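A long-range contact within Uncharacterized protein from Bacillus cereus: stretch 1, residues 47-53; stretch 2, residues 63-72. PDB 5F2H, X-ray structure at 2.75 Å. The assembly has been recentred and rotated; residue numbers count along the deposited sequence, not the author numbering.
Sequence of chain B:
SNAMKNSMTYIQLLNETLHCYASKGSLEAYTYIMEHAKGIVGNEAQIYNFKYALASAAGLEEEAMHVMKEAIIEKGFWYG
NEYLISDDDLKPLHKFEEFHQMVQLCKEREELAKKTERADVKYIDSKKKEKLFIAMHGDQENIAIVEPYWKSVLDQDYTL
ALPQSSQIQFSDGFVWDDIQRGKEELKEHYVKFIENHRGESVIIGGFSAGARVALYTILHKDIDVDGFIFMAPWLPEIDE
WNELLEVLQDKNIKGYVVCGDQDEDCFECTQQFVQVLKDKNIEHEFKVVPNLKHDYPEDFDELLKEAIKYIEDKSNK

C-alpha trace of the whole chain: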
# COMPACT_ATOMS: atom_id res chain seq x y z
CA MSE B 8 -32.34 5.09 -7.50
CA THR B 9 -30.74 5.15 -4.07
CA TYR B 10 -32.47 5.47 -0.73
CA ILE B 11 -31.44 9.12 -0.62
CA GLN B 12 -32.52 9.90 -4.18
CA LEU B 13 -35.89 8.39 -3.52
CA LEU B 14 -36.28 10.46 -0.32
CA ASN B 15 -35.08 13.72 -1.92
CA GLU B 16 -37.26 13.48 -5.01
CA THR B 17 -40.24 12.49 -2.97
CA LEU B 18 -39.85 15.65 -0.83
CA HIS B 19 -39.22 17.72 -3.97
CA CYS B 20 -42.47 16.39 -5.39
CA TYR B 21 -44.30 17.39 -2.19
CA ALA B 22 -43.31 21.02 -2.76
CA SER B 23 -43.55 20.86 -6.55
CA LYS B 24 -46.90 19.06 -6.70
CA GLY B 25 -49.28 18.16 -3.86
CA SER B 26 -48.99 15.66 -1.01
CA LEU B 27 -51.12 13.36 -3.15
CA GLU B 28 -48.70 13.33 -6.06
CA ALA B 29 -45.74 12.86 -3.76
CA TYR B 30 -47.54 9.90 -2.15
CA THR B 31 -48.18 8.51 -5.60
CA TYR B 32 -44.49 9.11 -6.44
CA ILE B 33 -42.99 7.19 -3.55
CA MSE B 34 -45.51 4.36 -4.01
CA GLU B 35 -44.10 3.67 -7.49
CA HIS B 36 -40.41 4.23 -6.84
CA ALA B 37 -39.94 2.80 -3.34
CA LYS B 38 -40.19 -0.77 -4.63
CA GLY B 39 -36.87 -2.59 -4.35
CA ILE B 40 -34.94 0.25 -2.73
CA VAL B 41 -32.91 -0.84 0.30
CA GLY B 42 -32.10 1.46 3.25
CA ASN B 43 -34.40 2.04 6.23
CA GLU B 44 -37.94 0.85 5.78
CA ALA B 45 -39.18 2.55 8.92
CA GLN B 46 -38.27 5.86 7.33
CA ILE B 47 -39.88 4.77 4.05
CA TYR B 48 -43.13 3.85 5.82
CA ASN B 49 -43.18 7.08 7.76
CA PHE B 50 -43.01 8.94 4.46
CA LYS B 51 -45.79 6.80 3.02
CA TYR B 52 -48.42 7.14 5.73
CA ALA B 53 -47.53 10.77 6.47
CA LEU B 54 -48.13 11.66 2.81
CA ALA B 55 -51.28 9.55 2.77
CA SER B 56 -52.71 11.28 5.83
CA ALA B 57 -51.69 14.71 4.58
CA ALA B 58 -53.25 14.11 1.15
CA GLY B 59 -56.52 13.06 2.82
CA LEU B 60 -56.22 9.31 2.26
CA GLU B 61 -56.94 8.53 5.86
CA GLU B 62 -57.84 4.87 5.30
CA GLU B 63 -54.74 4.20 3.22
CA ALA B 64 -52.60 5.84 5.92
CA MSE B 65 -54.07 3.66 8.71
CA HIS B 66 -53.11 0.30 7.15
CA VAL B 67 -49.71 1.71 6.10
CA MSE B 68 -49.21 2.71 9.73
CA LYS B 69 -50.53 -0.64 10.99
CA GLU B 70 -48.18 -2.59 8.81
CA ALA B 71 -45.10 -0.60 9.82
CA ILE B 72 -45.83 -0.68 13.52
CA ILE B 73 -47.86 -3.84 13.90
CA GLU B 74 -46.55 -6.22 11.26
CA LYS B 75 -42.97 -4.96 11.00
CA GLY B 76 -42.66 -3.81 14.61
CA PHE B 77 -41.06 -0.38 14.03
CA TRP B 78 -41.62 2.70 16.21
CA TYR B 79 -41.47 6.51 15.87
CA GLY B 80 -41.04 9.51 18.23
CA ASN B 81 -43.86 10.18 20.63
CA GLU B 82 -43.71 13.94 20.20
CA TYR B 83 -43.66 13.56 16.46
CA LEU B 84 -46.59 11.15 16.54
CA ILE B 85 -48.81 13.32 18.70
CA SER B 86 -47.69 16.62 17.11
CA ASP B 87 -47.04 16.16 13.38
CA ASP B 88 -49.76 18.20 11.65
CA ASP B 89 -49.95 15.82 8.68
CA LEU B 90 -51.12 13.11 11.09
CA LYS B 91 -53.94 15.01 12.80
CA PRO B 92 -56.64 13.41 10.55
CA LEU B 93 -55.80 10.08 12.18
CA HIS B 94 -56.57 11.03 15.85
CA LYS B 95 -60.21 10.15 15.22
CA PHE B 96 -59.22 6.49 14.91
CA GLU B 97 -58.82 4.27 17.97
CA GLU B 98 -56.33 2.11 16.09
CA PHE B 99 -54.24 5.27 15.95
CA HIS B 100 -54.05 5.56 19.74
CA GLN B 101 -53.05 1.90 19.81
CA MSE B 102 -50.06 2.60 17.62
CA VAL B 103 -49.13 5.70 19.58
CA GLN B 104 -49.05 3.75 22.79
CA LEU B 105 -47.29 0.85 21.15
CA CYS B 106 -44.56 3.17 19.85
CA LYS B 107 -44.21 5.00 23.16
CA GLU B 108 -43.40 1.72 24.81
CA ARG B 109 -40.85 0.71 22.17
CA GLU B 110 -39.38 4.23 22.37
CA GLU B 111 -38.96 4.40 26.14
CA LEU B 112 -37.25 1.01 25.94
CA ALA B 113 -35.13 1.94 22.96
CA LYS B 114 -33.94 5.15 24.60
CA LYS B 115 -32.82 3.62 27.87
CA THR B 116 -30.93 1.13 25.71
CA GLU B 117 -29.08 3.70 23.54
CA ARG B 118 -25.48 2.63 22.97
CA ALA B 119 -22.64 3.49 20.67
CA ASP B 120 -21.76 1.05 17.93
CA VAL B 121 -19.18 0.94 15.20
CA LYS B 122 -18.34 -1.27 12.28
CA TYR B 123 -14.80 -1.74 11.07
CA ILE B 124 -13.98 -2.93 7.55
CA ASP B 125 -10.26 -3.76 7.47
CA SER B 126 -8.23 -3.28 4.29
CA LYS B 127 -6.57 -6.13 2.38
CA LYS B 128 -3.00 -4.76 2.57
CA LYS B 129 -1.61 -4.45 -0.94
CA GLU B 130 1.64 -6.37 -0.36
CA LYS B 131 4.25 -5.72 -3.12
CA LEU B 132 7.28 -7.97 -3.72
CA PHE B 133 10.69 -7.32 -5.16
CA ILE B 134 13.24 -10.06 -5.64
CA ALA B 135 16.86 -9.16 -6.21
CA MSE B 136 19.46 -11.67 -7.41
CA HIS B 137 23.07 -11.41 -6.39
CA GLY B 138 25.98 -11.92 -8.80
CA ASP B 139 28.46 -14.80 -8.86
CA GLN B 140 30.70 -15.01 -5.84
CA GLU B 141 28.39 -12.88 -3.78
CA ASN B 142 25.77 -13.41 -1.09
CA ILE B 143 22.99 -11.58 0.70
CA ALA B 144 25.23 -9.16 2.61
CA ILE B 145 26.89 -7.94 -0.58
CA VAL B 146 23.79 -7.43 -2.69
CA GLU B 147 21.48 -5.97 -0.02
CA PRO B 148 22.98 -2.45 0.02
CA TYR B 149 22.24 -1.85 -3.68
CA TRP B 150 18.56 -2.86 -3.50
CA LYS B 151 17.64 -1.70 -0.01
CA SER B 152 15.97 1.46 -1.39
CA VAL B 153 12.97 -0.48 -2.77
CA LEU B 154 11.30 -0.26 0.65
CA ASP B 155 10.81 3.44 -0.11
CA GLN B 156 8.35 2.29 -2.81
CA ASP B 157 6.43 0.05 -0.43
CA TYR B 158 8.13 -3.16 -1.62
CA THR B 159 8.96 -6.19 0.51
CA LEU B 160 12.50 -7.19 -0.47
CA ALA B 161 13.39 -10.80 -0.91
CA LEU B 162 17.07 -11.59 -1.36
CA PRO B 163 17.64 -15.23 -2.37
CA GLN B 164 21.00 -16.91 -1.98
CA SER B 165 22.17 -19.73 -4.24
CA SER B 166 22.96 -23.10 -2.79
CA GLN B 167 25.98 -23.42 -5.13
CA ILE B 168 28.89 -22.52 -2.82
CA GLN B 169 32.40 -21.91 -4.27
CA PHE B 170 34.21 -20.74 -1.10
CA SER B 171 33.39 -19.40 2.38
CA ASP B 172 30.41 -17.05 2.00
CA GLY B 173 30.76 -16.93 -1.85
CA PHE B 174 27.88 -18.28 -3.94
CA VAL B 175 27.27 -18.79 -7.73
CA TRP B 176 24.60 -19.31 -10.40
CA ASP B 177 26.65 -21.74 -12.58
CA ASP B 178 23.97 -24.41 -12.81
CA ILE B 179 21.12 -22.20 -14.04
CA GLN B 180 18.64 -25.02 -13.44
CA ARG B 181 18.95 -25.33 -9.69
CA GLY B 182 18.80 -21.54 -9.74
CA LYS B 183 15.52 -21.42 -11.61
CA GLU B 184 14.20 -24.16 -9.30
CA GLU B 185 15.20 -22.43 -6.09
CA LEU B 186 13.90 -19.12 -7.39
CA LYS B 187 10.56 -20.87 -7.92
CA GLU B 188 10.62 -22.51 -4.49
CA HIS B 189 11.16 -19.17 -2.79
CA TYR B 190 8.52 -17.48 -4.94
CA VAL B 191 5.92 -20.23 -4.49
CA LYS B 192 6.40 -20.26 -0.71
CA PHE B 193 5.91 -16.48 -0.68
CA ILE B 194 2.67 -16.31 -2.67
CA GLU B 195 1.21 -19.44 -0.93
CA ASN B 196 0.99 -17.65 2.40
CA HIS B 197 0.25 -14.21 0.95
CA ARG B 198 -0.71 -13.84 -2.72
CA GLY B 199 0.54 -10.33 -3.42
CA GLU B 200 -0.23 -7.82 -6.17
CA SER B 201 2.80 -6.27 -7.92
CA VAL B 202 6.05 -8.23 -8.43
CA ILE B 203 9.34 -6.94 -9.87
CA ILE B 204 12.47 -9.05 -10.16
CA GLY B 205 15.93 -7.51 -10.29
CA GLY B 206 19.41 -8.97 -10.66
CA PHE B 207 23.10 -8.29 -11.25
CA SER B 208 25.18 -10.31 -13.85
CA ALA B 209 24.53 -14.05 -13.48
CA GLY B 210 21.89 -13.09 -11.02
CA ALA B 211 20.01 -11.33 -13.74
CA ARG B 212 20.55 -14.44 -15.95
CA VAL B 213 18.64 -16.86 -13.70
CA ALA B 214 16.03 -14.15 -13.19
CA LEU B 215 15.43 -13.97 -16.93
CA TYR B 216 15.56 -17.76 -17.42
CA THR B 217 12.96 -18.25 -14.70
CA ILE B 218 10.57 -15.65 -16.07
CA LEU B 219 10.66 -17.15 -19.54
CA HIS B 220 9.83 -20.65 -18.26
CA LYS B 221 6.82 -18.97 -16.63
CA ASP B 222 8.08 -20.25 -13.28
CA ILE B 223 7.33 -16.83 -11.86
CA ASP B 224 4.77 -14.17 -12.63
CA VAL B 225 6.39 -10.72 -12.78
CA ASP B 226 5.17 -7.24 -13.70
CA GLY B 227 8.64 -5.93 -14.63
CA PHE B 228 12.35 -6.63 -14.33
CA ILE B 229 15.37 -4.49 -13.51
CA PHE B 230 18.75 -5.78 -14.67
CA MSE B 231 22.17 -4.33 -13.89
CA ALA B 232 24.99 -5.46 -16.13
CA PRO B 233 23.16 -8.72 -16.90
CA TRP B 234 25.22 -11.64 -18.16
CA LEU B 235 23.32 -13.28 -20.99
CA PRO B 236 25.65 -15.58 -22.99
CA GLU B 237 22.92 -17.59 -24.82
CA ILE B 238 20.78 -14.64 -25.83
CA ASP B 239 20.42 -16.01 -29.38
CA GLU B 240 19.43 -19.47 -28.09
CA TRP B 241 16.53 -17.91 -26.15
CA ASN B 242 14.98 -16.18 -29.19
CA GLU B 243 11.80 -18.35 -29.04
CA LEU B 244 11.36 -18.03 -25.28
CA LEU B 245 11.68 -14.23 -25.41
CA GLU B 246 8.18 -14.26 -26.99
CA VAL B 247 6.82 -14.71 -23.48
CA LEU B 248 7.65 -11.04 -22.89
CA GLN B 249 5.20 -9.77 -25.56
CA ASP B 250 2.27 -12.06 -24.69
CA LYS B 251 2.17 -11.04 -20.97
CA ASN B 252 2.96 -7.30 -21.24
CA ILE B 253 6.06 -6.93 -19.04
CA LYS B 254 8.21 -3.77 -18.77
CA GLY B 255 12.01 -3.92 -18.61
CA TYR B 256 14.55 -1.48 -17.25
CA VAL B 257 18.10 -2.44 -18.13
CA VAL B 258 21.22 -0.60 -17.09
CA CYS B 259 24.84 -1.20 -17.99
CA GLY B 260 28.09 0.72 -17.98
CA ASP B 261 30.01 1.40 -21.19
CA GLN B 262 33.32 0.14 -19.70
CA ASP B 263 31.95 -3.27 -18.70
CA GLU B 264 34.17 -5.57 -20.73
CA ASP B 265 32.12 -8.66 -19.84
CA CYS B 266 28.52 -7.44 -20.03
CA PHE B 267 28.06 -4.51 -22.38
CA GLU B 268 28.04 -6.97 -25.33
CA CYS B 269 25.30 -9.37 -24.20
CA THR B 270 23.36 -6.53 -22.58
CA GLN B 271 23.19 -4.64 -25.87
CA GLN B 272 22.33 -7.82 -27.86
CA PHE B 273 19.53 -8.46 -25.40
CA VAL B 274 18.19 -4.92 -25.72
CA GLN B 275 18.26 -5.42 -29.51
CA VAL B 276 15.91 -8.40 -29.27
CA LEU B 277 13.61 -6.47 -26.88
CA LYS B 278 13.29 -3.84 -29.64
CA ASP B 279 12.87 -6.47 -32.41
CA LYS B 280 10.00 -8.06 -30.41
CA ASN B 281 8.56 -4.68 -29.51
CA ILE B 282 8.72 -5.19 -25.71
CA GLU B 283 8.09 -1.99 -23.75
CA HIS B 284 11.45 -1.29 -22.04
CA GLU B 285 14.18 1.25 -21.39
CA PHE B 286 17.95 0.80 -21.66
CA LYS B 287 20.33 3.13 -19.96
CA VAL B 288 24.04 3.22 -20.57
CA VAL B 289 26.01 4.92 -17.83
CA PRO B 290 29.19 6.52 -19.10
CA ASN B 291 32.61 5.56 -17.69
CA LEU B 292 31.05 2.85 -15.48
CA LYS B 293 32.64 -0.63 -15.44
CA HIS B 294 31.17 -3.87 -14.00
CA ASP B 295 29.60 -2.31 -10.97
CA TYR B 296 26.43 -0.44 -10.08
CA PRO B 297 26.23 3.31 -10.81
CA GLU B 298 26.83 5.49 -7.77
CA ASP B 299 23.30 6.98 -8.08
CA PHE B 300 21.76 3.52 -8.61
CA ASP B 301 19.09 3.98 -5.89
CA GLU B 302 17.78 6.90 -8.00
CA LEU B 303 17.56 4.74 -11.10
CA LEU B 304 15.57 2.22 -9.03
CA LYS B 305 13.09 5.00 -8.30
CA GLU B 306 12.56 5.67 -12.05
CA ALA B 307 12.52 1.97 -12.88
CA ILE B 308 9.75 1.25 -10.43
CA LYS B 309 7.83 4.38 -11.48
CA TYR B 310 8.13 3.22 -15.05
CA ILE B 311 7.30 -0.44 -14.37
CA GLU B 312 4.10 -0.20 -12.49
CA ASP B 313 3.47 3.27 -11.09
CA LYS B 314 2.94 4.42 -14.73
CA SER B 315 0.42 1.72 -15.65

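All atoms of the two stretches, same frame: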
# COMPACT_ATOMS: atom_id res chain seq x y z
N ILE B 47 -39.07 4.85 5.27
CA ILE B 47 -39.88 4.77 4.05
C ILE B 47 -41.36 4.71 4.41
O ILE B 47 -42.19 5.38 3.77
CB ILE B 47 -39.47 3.60 3.16
CG1 ILE B 47 -38.04 3.82 2.66
CG2 ILE B 47 -40.38 3.48 1.95
CD1 ILE B 47 -37.48 2.64 1.89
N TYR B 48 -41.72 3.92 5.41
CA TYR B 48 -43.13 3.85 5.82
C TYR B 48 -43.62 5.16 6.38
O TYR B 48 -44.76 5.53 6.14
CB TYR B 48 -43.41 2.74 6.84
CG TYR B 48 -43.44 1.35 6.27
CD1 TYR B 48 -44.59 0.87 5.65
CD2 TYR B 48 -42.37 0.49 6.40
CE1 TYR B 48 -44.65 -0.41 5.15
CE2 TYR B 48 -42.41 -0.80 5.89
CZ TYR B 48 -43.56 -1.24 5.28
OH TYR B 48 -43.63 -2.52 4.77
N ASN B 49 -42.78 5.83 7.17
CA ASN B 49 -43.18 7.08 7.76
C ASN B 49 -43.56 7.97 6.62
O ASN B 49 -44.67 8.50 6.59
CB ASN B 49 -42.06 7.69 8.61
CG ASN B 49 -42.50 8.96 9.32
OD1 ASN B 49 -43.68 9.30 9.39
ND2 ASN B 49 -41.54 9.65 9.91
N PHE B 50 -42.67 8.11 5.63
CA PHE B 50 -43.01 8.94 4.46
C PHE B 50 -44.33 8.55 3.82
O PHE B 50 -45.18 9.41 3.56
CB PHE B 50 -41.89 8.95 3.43
CG PHE B 50 -40.80 9.95 3.71
CD1 PHE B 50 -39.89 9.76 4.75
CD2 PHE B 50 -40.61 11.03 2.87
CE1 PHE B 50 -38.89 10.69 4.99
CE2 PHE B 50 -39.60 11.94 3.10
CZ PHE B 50 -38.74 11.78 4.17
N LYS B 51 -44.55 7.25 3.64
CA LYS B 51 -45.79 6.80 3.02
C LYS B 51 -47.07 7.19 3.76
O LYS B 51 -47.93 7.86 3.19
CB LYS B 51 -45.78 5.30 2.73
CG LYS B 51 -44.80 4.88 1.66
CD LYS B 51 -44.84 3.39 1.39
CE LYS B 51 -43.85 3.03 0.29
NZ LYS B 51 -43.91 1.60 -0.13
N TYR B 52 -47.20 6.81 5.02
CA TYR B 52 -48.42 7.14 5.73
C TYR B 52 -48.57 8.63 6.03
O TYR B 52 -49.68 9.14 6.11
CB TYR B 52 -48.63 6.29 6.98
CG TYR B 52 -47.68 6.51 8.13
CD1 TYR B 52 -47.84 7.60 8.99
CD2 TYR B 52 -46.70 5.58 8.44
CE1 TYR B 52 -46.99 7.79 10.07
CE2 TYR B 52 -45.87 5.75 9.54
CZ TYR B 52 -46.02 6.86 10.34
OH TYR B 52 -45.18 7.06 11.41
N ALA B 53 -47.46 9.34 6.21
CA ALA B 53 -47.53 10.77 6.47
C ALA B 53 -48.10 11.46 5.23
O ALA B 53 -49.01 12.29 5.33
CB ALA B 53 -46.16 11.32 6.80
N GLU B 63 -56.00 4.72 3.73
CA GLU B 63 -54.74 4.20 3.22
C GLU B 63 -53.70 4.33 4.33
O GLU B 63 -53.10 3.34 4.74
CB GLU B 63 -54.29 4.95 1.95
CG GLU B 63 -55.18 4.75 0.73
CD GLU B 63 -56.62 5.21 0.90
OE1 GLU B 63 -56.97 5.83 1.93
OE2 GLU B 63 -57.43 4.95 -0.02
N ALA B 64 -53.55 5.55 4.84
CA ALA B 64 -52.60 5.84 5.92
C ALA B 64 -52.69 4.87 7.10
O ALA B 64 -51.68 4.37 7.55
CB ALA B 64 -52.78 7.26 6.41
N MSE B 65 -53.90 4.58 7.57
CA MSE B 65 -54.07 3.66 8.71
C MSE B 65 -53.47 2.30 8.51
O MSE B 65 -52.79 1.82 9.42
CB MSE B 65 -55.52 3.52 9.16
CG MSE B 65 -55.92 4.61 10.15
SE MSE B 65 -54.46 5.01 11.40
CE MSE B 65 -55.04 3.78 12.82
N HIS B 66 -53.71 1.64 7.37
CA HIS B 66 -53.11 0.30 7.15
C HIS B 66 -51.60 0.38 6.87
O HIS B 66 -50.85 -0.55 7.15
CB HIS B 66 -53.89 -0.58 6.18
CG HIS B 66 -54.23 0.07 4.89
ND1 HIS B 66 -55.49 0.55 4.60
CD2 HIS B 66 -53.47 0.35 3.80
CE1 HIS B 66 -55.50 1.06 3.39
NE2 HIS B 66 -54.28 0.97 2.89
N VAL B 67 -51.13 1.52 6.35
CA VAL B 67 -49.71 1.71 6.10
C VAL B 67 -49.08 1.73 7.49
O VAL B 67 -48.15 1.00 7.77
CB VAL B 67 -49.40 3.02 5.36
CG1 VAL B 67 -47.90 3.22 5.20
CG2 VAL B 67 -50.06 3.02 4.00
N MSE B 68 -49.65 2.56 8.35
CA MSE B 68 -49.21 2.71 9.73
C MSE B 68 -49.24 1.36 10.40
O MSE B 68 -48.21 0.89 10.89
CB MSE B 68 -50.11 3.73 10.42
CG MSE B 68 -49.42 4.36 11.61
SE MSE B 68 -50.25 6.10 12.02
CE MSE B 68 -48.95 6.65 13.39
N LYS B 69 -50.40 0.70 10.38
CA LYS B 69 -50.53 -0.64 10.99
C LYS B 69 -49.43 -1.57 10.58
O LYS B 69 -48.78 -2.19 11.41
CB LYS B 69 -51.84 -1.32 10.62
CG LYS B 69 -53.10 -0.73 11.22
CD LYS B 69 -54.34 -1.50 10.75
CE LYS B 69 -55.60 -0.97 11.42
NZ LYS B 69 -56.82 -1.68 10.95
N GLU B 70 -49.21 -1.69 9.28
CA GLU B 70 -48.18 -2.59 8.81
C GLU B 70 -46.85 -2.28 9.49
O GLU B 70 -46.32 -3.10 10.25
CB GLU B 70 -48.07 -2.49 7.29
CG GLU B 70 -47.02 -3.40 6.69
CD GLU B 70 -47.00 -3.31 5.17
OE1 GLU B 70 -48.09 -3.25 4.58
OE2 GLU B 70 -45.90 -3.35 4.56
N ALA B 71 -46.36 -1.07 9.26
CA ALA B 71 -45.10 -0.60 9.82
C ALA B 71 -44.91 -0.91 11.29
O ALA B 71 -43.90 -1.48 11.70
CB ALA B 71 -45.02 0.91 9.63
N ILE B 72 -45.89 -0.50 12.09
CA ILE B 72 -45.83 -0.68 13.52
C ILE B 72 -46.27 -2.04 14.01
O ILE B 72 -45.62 -2.63 14.87
CB ILE B 72 -46.67 0.39 14.19
CG1 ILE B 72 -46.18 1.76 13.74
CG2 ILE B 72 -46.57 0.26 15.71
CD1 ILE B 72 -47.02 2.92 14.22

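Two helical segments run nearly antiparallel here, their axes 8.6 Å apart at closest approach and their N-to-C directions 162° apart. Where the backbones come nearest, the 63-72 helix presents an alanine: the CA atoms of Tyr52 and Ala64 lie 4.4 Å apart, and Ala64 CB rests 3.6 Å from Tyr52 O. At the other end Tyr48 pairs with Ala71, with a wider CA-to-CA distance of 6.3 Å.

The two tyrosines sit one helical turn apart and both direct CA-to-CB toward the partner helix, yet they take different rotamers. Tyr48 is m (chi1 -75°), which sends its ring across the partner helix to Glu70. Tyr48 CB packs 3.7 Å from Ala71 CB, and the CA of Ala71 lies over one ring face. Glu70 reaches the phenol with an extended t,t chain, and Tyr48 OH donates a hydrogen bond to Glu70 OE2 at 2.4 Å, a very short distance best read with caution at 2.75 Å resolution.

Tyr52 is p (chi1 68°), a less usual choice for an aromatic residue within a helix. It carries the ring to selenomethionine Met68, whose t,t,t chain lies across one face. Met68 CG stands 4.2 Å from the centroid of the Tyr52 ring, only 3° off the normal, and Met68 SE is 4.4 Å from the same centroid at 23°, so a CH-pi and a sulfur-aromatic contact share that face. Beyond them, Met68 CE reaches Tyr52 CE1 at 4.0 Å.

Val67 joins the two arrangements. The t rotamer places Val67 CG1 3.6 Å from Tyr52 CB and 4.1 Å from Tyr48 CD1, near the plane of each ring and so at its edge. Val67 CG1 also meets Lys51 CB at 3.9 Å, while the extended end of that lysine leads away from the contact.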